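PDB 3HZ8: Thiol:disulfide interchange protein DsbA, which probably acts as a periplasmic thiol-disulfide oxidoreductase of the DsbA type, introducing disulfide bonds into exported proteins through a redox-active cysteine pair. Local coordinates for residues E30-F35 against H94-M99; D89-H94 against T120-K125; E69-A74 against R139-Q144. The protein carries 1 engineered substitution. All blocks are in the same frame, centred on the assembly; numbering follows the deposited sequence.

Contact 1 of 3, residues E30-F35 against H94-M99; sequences EFFGYF and HIFDAM
Tyr34 meets Ile95 and Phe96 where strand 26-32 of the thioredoxin fold runs out toward the Cys36-Cys39 disulfide and comes up against helix 88-101 of the helical domain. Ile95 CG2 sits over one face of the phenol ring in a CH-pi contact, 3.4 Å from the Tyr34 ring centroid and 17° off the normal. With CG1 anti to the carbonyl carbon (chi1 -63°), CG2 of Ile95 is the branch anti to the backbone N, and it lies over the ring. The opposite face is taken by Phe32 CE1, placing the tyrosine ring between strand and helix. Tyr34 in turn presents an edge to Phe96: CD1 stands over the centre of the phenyl face in an edge-to-face pair with planes at 67°. Phe96 also receives Gly33 O near its ring plane, 3.3 Å from CE1, and its CZ lies 3.9 Å from Phe32 CD1. At the disulfide end, Met99 CB approaches Tyr34 O at 3.4 Å. In the Met99 conformer described, one of two, CE is 3.9 Å from Phe35 CB, so this contact is less certain.

Farther out, Ala40 and Glu43 of the active-site helix 37-50 pack on Phe96, while Val80 of helix 71-83 touches Tyr34. The tyrosine is positioned by a hydrogen bond between its OH and Asn92 OD1, one turn earlier on the helix.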
loop_
_atom_site.group_PDB
_atom_site.type_symbol
_atom_site.label_atom_id
_atom_site.label_comp_id
_atom_site.label_asym_id
_atom_site.label_seq_id
_atom_site.Cartn_x
_atom_site.Cartn_y
_atom_site.Cartn_z
ATOM N N GLU A 30 2.864 2.040 1.717
ATOM C CA GLU A 30 2.995 1.963 0.265
ATOM C C GLU A 30 1.768 2.557 -0.408
ATOM O O GLU A 30 0.660 2.081 -0.185
ATOM C CB GLU A 30 3.167 0.503 -0.205
ATOM C CG GLU A 30 3.441 0.395 -1.714
ATOM C CD GLU A 30 3.060 -0.941 -2.324
ATOM O OE1 GLU A 30 2.394 -1.736 -1.654
ATOM O OE2 GLU A 30 3.412 -1.179 -3.494
ATOM N N PHE A 31 1.974 3.579 -1.238
ATOM C CA PHE A 31 0.948 4.009 -2.203
ATOM C C PHE A 31 1.144 3.214 -3.489
ATOM O O PHE A 31 2.279 3.059 -3.947
ATOM C CB PHE A 31 1.053 5.507 -2.510
ATOM C CG PHE A 31 0.643 6.397 -1.358
ATOM C CD1 PHE A 31 -0.693 6.725 -1.169
ATOM C CD2 PHE A 31 1.591 6.943 -0.495
ATOM C CE1 PHE A 31 -1.091 7.566 -0.114
ATOM C CE2 PHE A 31 1.203 7.793 0.551
ATOM C CZ PHE A 31 -0.147 8.095 0.739
ATOM N N PHE A 32 0.052 2.728 -4.077
ATOM C CA PHE A 32 0.145 1.862 -5.248
ATOM C C PHE A 32 -1.117 2.019 -6.082
ATOM O O PHE A 32 -2.062 2.708 -5.680
ATOM C CB PHE A 32 0.296 0.380 -4.826
ATOM C CG PHE A 32 -0.972 -0.218 -4.250
ATOM C CD1 PHE A 32 -1.776 -1.052 -5.031
ATOM C CD2 PHE A 32 -1.389 0.096 -2.956
ATOM C CE1 PHE A 32 -2.968 -1.578 -4.528
ATOM C CE2 PHE A 32 -2.591 -0.412 -2.442
ATOM C CZ PHE A 32 -3.381 -1.254 -3.226
ATOM N N GLY A 33 -1.132 1.376 -7.243
ATOM C CA GLY A 33 -2.374 1.196 -8.001
ATOM C C GLY A 33 -2.382 -0.225 -8.525
ATOM O O GLY A 33 -1.321 -0.771 -8.848
ATOM N N TYR A 34 -3.563 -0.835 -8.624
ATOM C CA TYR A 34 -3.646 -2.207 -9.150
ATOM C C TYR A 34 -3.350 -2.296 -10.672
ATOM O O TYR A 34 -3.065 -3.376 -11.191
ATOM C CB TYR A 34 -5.015 -2.817 -8.849
ATOM C CG TYR A 34 -5.212 -3.267 -7.425
ATOM C CD1 TYR A 34 -4.340 -4.186 -6.834
ATOM C CD2 TYR A 34 -6.295 -2.815 -6.682
ATOM C CE1 TYR A 34 -4.543 -4.645 -5.523
ATOM C CE2 TYR A 34 -6.505 -3.263 -5.370
ATOM C CZ TYR A 34 -5.620 -4.172 -4.789
ATOM O OH TYR A 34 -5.845 -4.620 -3.492
ATOM N N PHE A 35 -3.402 -1.161 -11.365
ATOM C CA PHE A 35 -3.122 -1.094 -12.821
ATOM C C PHE A 35 -1.636 -0.991 -13.117
ATOM O O PHE A 35 -1.243 -0.918 -14.276
ATOM C CB PHE A 35 -3.761 0.175 -13.391
ATOM C CG PHE A 35 -3.465 1.398 -12.555
ATOM C CD1 PHE A 35 -2.183 1.952 -12.546
ATOM C CD2 PHE A 35 -4.443 1.965 -11.732
ATOM C CE1 PHE A 35 -1.869 3.051 -11.753
ATOM C CE2 PHE A 35 -4.136 3.053 -10.929
ATOM C CZ PHE A 35 -2.849 3.602 -10.934
ATOM N N HIS A 94 -3.678 -12.043 -6.930
ATOM C CA HIS A 94 -4.804 -12.298 -7.845
ATOM C C HIS A 94 -5.238 -11.026 -8.590
ATOM O O HIS A 94 -5.467 -11.043 -9.790
ATOM C CB HIS A 94 -5.989 -12.919 -7.084
ATOM C CG HIS A 94 -5.969 -14.416 -7.044
ATOM N ND1 HIS A 94 -7.102 -15.186 -7.212
ATOM C CD2 HIS A 94 -4.943 -15.283 -6.882
ATOM C CE1 HIS A 94 -6.772 -16.464 -7.144
ATOM N NE2 HIS A 94 -5.467 -16.550 -6.944
ATOM N N ILE A 95 -5.317 -9.912 -7.876
ATOM C CA ILE A 95 -5.802 -8.665 -8.480
ATOM C C ILE A 95 -4.806 -8.050 -9.451
ATOM O O ILE A 95 -5.178 -7.601 -10.533
ATOM C CB ILE A 95 -6.218 -7.651 -7.399
ATOM C CG1 ILE A 95 -7.393 -8.209 -6.592
ATOM C CG2 ILE A 95 -6.626 -6.311 -8.022
ATOM C CD1 ILE A 95 -7.561 -7.598 -5.233
ATOM N N PHE A 96 -3.532 -8.008 -9.060
ATOM C CA PHE A 96 -2.515 -7.535 -9.983
ATOM C C PHE A 96 -2.489 -8.371 -11.258
ATOM O O PHE A 96 -2.365 -7.813 -12.334
ATOM C CB PHE A 96 -1.116 -7.529 -9.357
ATOM C CG PHE A 96 -0.819 -6.308 -8.529
ATOM C CD1 PHE A 96 -0.849 -5.029 -9.083
ATOM C CD2 PHE A 96 -0.491 -6.448 -7.199
ATOM C CE1 PHE A 96 -0.545 -3.924 -8.299
ATOM C CE2 PHE A 96 -0.199 -5.342 -6.411
ATOM C CZ PHE A 96 -0.231 -4.085 -6.966
ATOM N N ASP A 97 -2.603 -9.696 -11.125
ATOM C CA ASP A 97 -2.625 -10.564 -12.312
ATOM C C ASP A 97 -3.820 -10.218 -13.208
ATOM O O ASP A 97 -3.656 -9.947 -14.395
ATOM C CB ASP A 97 -2.632 -12.057 -11.960
ATOM C CG ASP A 97 -2.502 -12.925 -13.197
ATOM O OD1 ASP A 97 -3.534 -13.427 -13.687
ATOM O OD2 ASP A 97 -1.379 -13.052 -13.719
ATOM N N ALA A 98 -5.010 -10.183 -12.617
ATOM C CA ALA A 98 -6.231 -9.833 -13.351
ATOM C C ALA A 98 -6.131 -8.508 -14.115
ATOM O O ALA A 98 -6.517 -8.428 -15.277
ATOM C CB ALA A 98 -7.406 -9.803 -12.409
ATOM N N MET A 99 -5.607 -7.468 -13.459
ATOM C CA MET A 99 -5.491 -6.141 -14.064
ATOM C C MET A 99 -4.315 -6.030 -15.028
ATOM O O MET A 99 -4.476 -5.630 -16.168
ATOM C CB MET A 99 -5.347 -5.068 -12.978
ATOM C CG MET A 99 -6.612 -4.796 -12.183
ATOM S SD MET A 99 -7.761 -3.678 -13.020
ATOM C CE MET A 99 -6.844 -2.141 -12.970
#

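Contact 2 of 3, residues D89-H94 against T120-K125; sequences DVANSH and TAFDGK
Val90 O accepts a hydrogen bond from His94 N at 2.8 Å within helix 88-101, and the ring of Phe122, from the segment across the contact, lies loosely and obliquely to the same oxygen. The same turn of helix supplies Ala91 to one face of the ring and His94 to its edge.

The Ala91 CB is 3.9 Å from the Phe122 centroid and 15° off the normal, a CH-pi contact displaced somewhat toward the rim, and Ala91 CA on the same residue comes within 3.6 Å of CD1. Phe122 CG stands between the backbone N and the carbonyl carbon (chi1 67°), the crowded position, and this places CG 3.8 Å from Ala91 CB.

His94 takes up the border of the phenyl group. Its CB lies 3.6 Å from Phe122 CE1, and its CG is in the plane of the phenyl ring, at the edge. The planes of the His94 and Phe122 rings stand at 85°, with centroids 5.6 Å apart. His94 ND1, 3.7 Å from Phe122 CE1, also has a weak hydrogen bond to Gln119 NE2, just before this segment. In one of its two conformers, Val90 adds CG1, 3.4 Å from Ala121 O.

Beyond Phe122 the backbone makes an inverse gamma turn centred on Asp123, whose OD1 then caps Lys126 N as helix 124-132 begins. The contact thus sets the link from helix 109-118 to helix 124-132 against helix 88-101, with Val80 of helix 71-83 packing on Ala91 from within the helical domain.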
loop_
_atom_site.group_PDB
_atom_site.type_symbol
_atom_site.label_atom_id
_atom_site.label_comp_id
_atom_site.label_asym_id
_atom_site.label_seq_id
_atom_site.Cartn_x
_atom_site.Cartn_y
_atom_site.Cartn_z
ATOM N N ASP A 89 -1.927 -11.167 0.719
ATOM C CA ASP A 89 -0.912 -11.430 -0.296
ATOM C C ASP A 89 -1.442 -12.171 -1.513
ATOM O O ASP A 89 -1.132 -11.793 -2.644
ATOM C CB ASP A 89 0.300 -12.132 0.314
ATOM C CG ASP A 89 0.990 -11.278 1.350
ATOM O OD1 ASP A 89 0.702 -10.058 1.408
ATOM O OD2 ASP A 89 1.821 -11.815 2.107
ATOM N N VAL A 90 -2.241 -13.218 -1.270
ATOM C CA VAL A 90 -2.936 -13.965 -2.320
ATOM C C VAL A 90 -3.904 -13.054 -3.092
ATOM O O VAL A 90 -3.952 -13.074 -4.313
ATOM C CB VAL A 90 -3.719 -15.168 -1.719
ATOM C CG1 VAL A 90 -4.309 -16.039 -2.825
ATOM C CG2 VAL A 90 -2.818 -15.999 -0.791
ATOM N N ALA A 91 -4.678 -12.263 -2.344
ATOM C CA ALA A 91 -5.659 -11.340 -2.952
ATOM C C ALA A 91 -4.981 -10.335 -3.892
ATOM O O ALA A 91 -5.353 -10.203 -5.059
ATOM C CB ALA A 91 -6.466 -10.635 -1.891
ATOM N N ASN A 92 -3.952 -9.655 -3.388
ATOM C CA ASN A 92 -3.212 -8.705 -4.199
ATOM C C ASN A 92 -2.571 -9.350 -5.407
ATOM O O ASN A 92 -2.618 -8.802 -6.509
ATOM C CB ASN A 92 -2.161 -8.012 -3.353
ATOM C CG ASN A 92 -2.753 -6.975 -2.440
ATOM O OD1 ASN A 92 -3.921 -6.591 -2.574
ATOM N ND2 ASN A 92 -1.938 -6.478 -1.524
ATOM N N SER A 93 -1.987 -10.526 -5.177
ATOM C CA SER A 93 -1.449 -11.352 -6.245
ATOM C C SER A 93 -2.492 -11.583 -7.338
ATOM O O SER A 93 -2.212 -11.330 -8.507
ATOM C CB SER A 93 -0.964 -12.696 -5.701
ATOM O OG SER A 93 -0.383 -13.454 -6.745
ATOM N N HIS A 94 -3.678 -12.043 -6.930
ATOM C CA HIS A 94 -4.804 -12.298 -7.845
ATOM C C HIS A 94 -5.238 -11.026 -8.590
ATOM O O HIS A 94 -5.467 -11.043 -9.790
ATOM C CB HIS A 94 -5.989 -12.919 -7.084
ATOM C CG HIS A 94 -5.969 -14.416 -7.044
ATOM N ND1 HIS A 94 -7.102 -15.186 -7.212
ATOM C CD2 HIS A 94 -4.943 -15.283 -6.882
ATOM C CE1 HIS A 94 -6.772 -16.464 -7.144
ATOM N NE2 HIS A 94 -5.467 -16.550 -6.944
ATOM N N THR A 120 -11.816 -17.848 -4.933
ATOM C CA THR A 120 -11.732 -18.671 -3.706
ATOM C C THR A 120 -10.296 -18.955 -3.223
ATOM O O THR A 120 -10.116 -19.489 -2.117
ATOM C CB THR A 120 -12.459 -20.025 -3.837
ATOM O OG1 THR A 120 -11.932 -20.735 -4.962
ATOM C CG2 THR A 120 -13.971 -19.838 -3.974
ATOM N N ALA A 121 -9.294 -18.618 -4.045
ATOM C CA ALA A 121 -7.879 -18.678 -3.602
ATOM C C ALA A 121 -7.679 -17.739 -2.430
ATOM O O ALA A 121 -6.826 -17.976 -1.565
ATOM C CB ALA A 121 -6.937 -18.331 -4.711
ATOM N N PHE A 122 -8.449 -16.652 -2.454
ATOM C CA PHE A 122 -8.777 -15.872 -1.282
ATOM C C PHE A 122 -10.306 -15.827 -1.203
ATOM O O PHE A 122 -10.984 -16.204 -2.171
ATOM C CB PHE A 122 -8.160 -14.464 -1.367
ATOM C CG PHE A 122 -8.740 -13.594 -2.465
ATOM C CD1 PHE A 122 -8.293 -13.702 -3.771
ATOM C CD2 PHE A 122 -9.716 -12.650 -2.172
ATOM C CE1 PHE A 122 -8.815 -12.895 -4.791
ATOM C CE2 PHE A 122 -10.240 -11.827 -3.172
ATOM C CZ PHE A 122 -9.795 -11.959 -4.487
ATOM N N ASP A 123 -10.838 -15.375 -0.071
ATOM C CA ASP A 123 -12.285 -15.359 0.176
ATOM C C ASP A 123 -12.969 -14.246 -0.623
ATOM O O ASP A 123 -13.302 -13.188 -0.076
ATOM C CB ASP A 123 -12.571 -15.226 1.680
ATOM C CG ASP A 123 -13.989 -15.657 2.071
ATOM O OD1 ASP A 123 -14.945 -15.528 1.264
ATOM O OD2 ASP A 123 -14.151 -16.108 3.227
ATOM N N GLY A 124 -13.180 -14.503 -1.913
ATOM C CA GLY A 124 -13.841 -13.529 -2.796
ATOM C C GLY A 124 -15.204 -13.035 -2.321
ATOM O O GLY A 124 -15.523 -11.847 -2.448
ATOM N N LYS A 125 -16.021 -13.938 -1.774
ATOM C CA LYS A 125 -17.333 -13.534 -1.258
ATOM C C LYS A 125 -17.246 -12.571 -0.075
ATOM O O LYS A 125 -18.051 -11.643 0.017
ATOM C CB LYS A 125 -18.209 -14.753 -0.912
ATOM C CG LYS A 125 -18.517 -15.645 -2.118
ATOM C CD LYS A 125 -19.467 -16.804 -1.783
ATOM C CE LYS A 125 -18.875 -17.795 -0.785
ATOM N NZ LYS A 125 -17.794 -18.629 -1.385
#

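Contact 3 of 3, residues E69-A74 against R139-Q144; sequences EMLTLA and RADKMQ
Where the helical domain inserted into the thioredoxin fold begins, the first turn of helix 71-83 packs through Ala74 on Ala140 of helix 134-149, which leads back to the sheet. Their CA atoms are only 5.0 Å apart, a close approach permitted by two methyl side chains whose CB atoms meet at 4.0 Å.

Met143 lies one turn beyond Ala140. Its SD comes 3.7 Å from Ala74 CB and 3.6 Å from Ala74 O, on a chain extended beyond CG. The same methionine touches Glu62 and His63 of strand 57-63, so it reaches from the helix pair to the edge of the sheet.

Toward the surface, Leu71 packs on Ala140. Its CG is anti to the backbone N (chi1 -166°), carried out toward helix 134-149, and in one of its two conformers CD1 lies 3.8 Å from Ala140 CB and 3.6 Å from Ala140 O. Gln144 OE1 approaches the same methyl at 4.0 Å, while the amide NE2 of Gln144 is hydrogen-bonded to Glu148 on its own helix. Contact across the pair is apolar and van der Waals in character. This close, alanine-mediated helix packing joins the first helix of the DsbA insertion to the helix that returns the chain to the thioredoxin sheet.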
loop_
_atom_site.group_PDB
_atom_site.type_symbol
_atom_site.label_atom_id
_atom_site.label_comp_id
_atom_site.label_asym_id
_atom_site.label_seq_id
_atom_site.Cartn_x
_atom_site.Cartn_y
_atom_site.Cartn_z
ATOM N N GLU A 69 -12.908 7.749 -11.924
ATOM C CA GLU A 69 -13.078 6.352 -12.307
ATOM C C GLU A 69 -12.216 5.414 -11.467
ATOM O O GLU A 69 -12.459 4.213 -11.424
ATOM C CB GLU A 69 -12.737 6.169 -13.785
ATOM C CG GLU A 69 -13.722 6.835 -14.736
ATOM C CD GLU A 69 -13.377 8.291 -15.048
ATOM O OE1 GLU A 69 -12.430 8.855 -14.445
ATOM O OE2 GLU A 69 -14.060 8.880 -15.912
ATOM N N MET A 70 -11.214 5.978 -10.803
ATOM C CA MET A 70 -10.241 5.187 -10.037
ATOM C C MET A 70 -10.712 4.884 -8.613
ATOM O O MET A 70 -10.139 4.024 -7.944
ATOM C CB MET A 70 -8.876 5.892 -10.045
ATOM C CG MET A 70 -7.687 5.034 -9.614
ATOM S SD MET A 70 -6.086 5.861 -9.792
ATOM C CE MET A 70 -5.934 5.993 -11.595
ATOM N N LEU A 71 -11.758 5.581 -8.169
ATOM C CA LEU A 71 -12.309 5.359 -6.833
ATOM C C LEU A 71 -12.748 3.909 -6.624
ATOM O O LEU A 71 -12.599 3.382 -5.543
ATOM C CB LEU A 71 -13.454 6.339 -6.523
ATOM C CG LEU A 71 -13.903 6.436 -5.058
ATOM C CD1 LEU A 71 -12.773 6.910 -4.161
ATOM C CD2 LEU A 71 -15.112 7.356 -4.928
ATOM N N THR A 72 -13.271 3.274 -7.676
ATOM C CA THR A 72 -13.683 1.866 -7.589
ATOM C C THR A 72 -12.515 0.942 -7.228
ATOM O O THR A 72 -12.663 0.002 -6.431
ATOM C CB THR A 72 -14.369 1.412 -8.901
ATOM O OG1 THR A 72 -15.575 2.170 -9.087
ATOM C CG2 THR A 72 -14.700 -0.101 -8.868
ATOM N N LEU A 73 -11.344 1.238 -7.790
ATOM C CA LEU A 73 -10.160 0.445 -7.478
ATOM C C LEU A 73 -9.697 0.680 -6.052
ATOM O O LEU A 73 -9.232 -0.239 -5.392
ATOM C CB LEU A 73 -9.020 0.760 -8.457
ATOM C CG LEU A 73 -9.239 0.364 -9.924
ATOM C CD1 LEU A 73 -8.067 0.830 -10.807
ATOM C CD2 LEU A 73 -9.505 -1.159 -10.064
ATOM N N ALA A 74 -9.801 1.920 -5.580
ATOM C CA ALA A 74 -9.512 2.210 -4.176
ATOM C C ALA A 74 -10.498 1.488 -3.238
ATOM O O ALA A 74 -10.088 0.970 -2.186
ATOM C CB ALA A 74 -9.492 3.713 -3.930
ATOM N N ARG A 139 -13.059 4.088 3.529
ATOM C CA ARG A 139 -11.634 3.789 3.294
ATOM C C ARG A 139 -11.165 4.384 1.934
ATOM O O ARG A 139 -10.073 4.957 1.849
ATOM C CB ARG A 139 -11.326 2.285 3.403
ATOM C CG ARG A 139 -11.128 1.680 4.842
ATOM C CD ARG A 139 -11.055 0.154 4.716
ATOM N NE ARG A 139 -11.024 -0.641 5.955
ATOM C CZ ARG A 139 -9.933 -1.224 6.444
ATOM N NH1 ARG A 139 -8.762 -1.036 5.845
ATOM N NH2 ARG A 139 -10.009 -1.986 7.538
ATOM N N ALA A 140 -11.994 4.283 0.888
ATOM C CA ALA A 140 -11.645 4.792 -0.455
ATOM C C ALA A 140 -11.592 6.323 -0.550
ATOM O O ALA A 140 -10.710 6.892 -1.215
ATOM C CB ALA A 140 -12.613 4.228 -1.511
ATOM N N ASP A 141 -12.561 6.989 0.089
ATOM C CA ASP A 141 -12.596 8.442 0.189
ATOM C C ASP A 141 -11.334 8.991 0.843
ATOM O O ASP A 141 -10.790 10.027 0.443
ATOM C CB ASP A 141 -13.806 8.849 1.029
ATOM C CG ASP A 141 -15.116 8.530 0.355
ATOM O OD1 ASP A 141 -15.099 8.150 -0.831
ATOM O OD2 ASP A 141 -16.166 8.668 1.012
ATOM N N LYS A 142 -10.892 8.283 1.881
ATOM C CA LYS A 142 -9.665 8.647 2.600
ATOM C C LYS A 142 -8.441 8.482 1.679
ATOM O O LYS A 142 -7.528 9.300 1.710
ATOM C CB LYS A 142 -9.522 7.814 3.883
ATOM C CG LYS A 142 -8.246 8.043 4.702
ATOM C CD LYS A 142 -8.167 9.421 5.317
ATOM C CE LYS A 142 -6.915 9.577 6.189
ATOM N NZ LYS A 142 -6.788 10.983 6.652
ATOM N N MET A 143 -8.422 7.428 0.863
ATOM C CA MET A 143 -7.320 7.255 -0.097
ATOM C C MET A 143 -7.237 8.425 -1.078
ATOM O O MET A 143 -6.143 8.908 -1.395
ATOM C CB MET A 143 -7.458 5.920 -0.834
ATOM C CG MET A 143 -7.330 4.718 0.085
ATOM S SD MET A 143 -7.527 3.172 -0.811
ATOM C CE MET A 143 -7.681 1.983 0.537
ATOM N N GLN A 144 -8.384 8.892 -1.564
ATOM C CA GLN A 144 -8.367 10.056 -2.432
ATOM C C GLN A 144 -7.847 11.299 -1.720
ATOM O O GLN A 144 -7.040 12.039 -2.281
ATOM C CB GLN A 144 -9.747 10.341 -3.032
ATOM C CG GLN A 144 -9.707 11.458 -4.049
ATOM C CD GLN A 144 -11.023 11.666 -4.762
ATOM O OE1 GLN A 144 -11.924 10.832 -4.694
ATOM N NE2 GLN A 144 -11.134 12.787 -5.454
#

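Contacts 1 and 2 both use helix 88-101 and share His94, with centres 12 Å apart; the Tyr34 OH to Asn92 OD1 distance of 2.9 Å joins them directly. Contact 3 lies 13 Å from contact 1, centre to centre, and meets it by packing: Phe35 CE2 is 3.5 Å from Met70 CE, and Met99 CE is 3.9 Å from Leu73 CD1. Contacts 2 and 3 do not touch, their nearest atoms being about 9 Å apart. Of the three, contact 1 adjoins the redox-active disulfide, as Phe35 immediately precedes Cys36. Along the chain contact 2 is nested inside contact 3; contact 1 joins the helical domain to strand 26-32, while contact 2 lies within that domain.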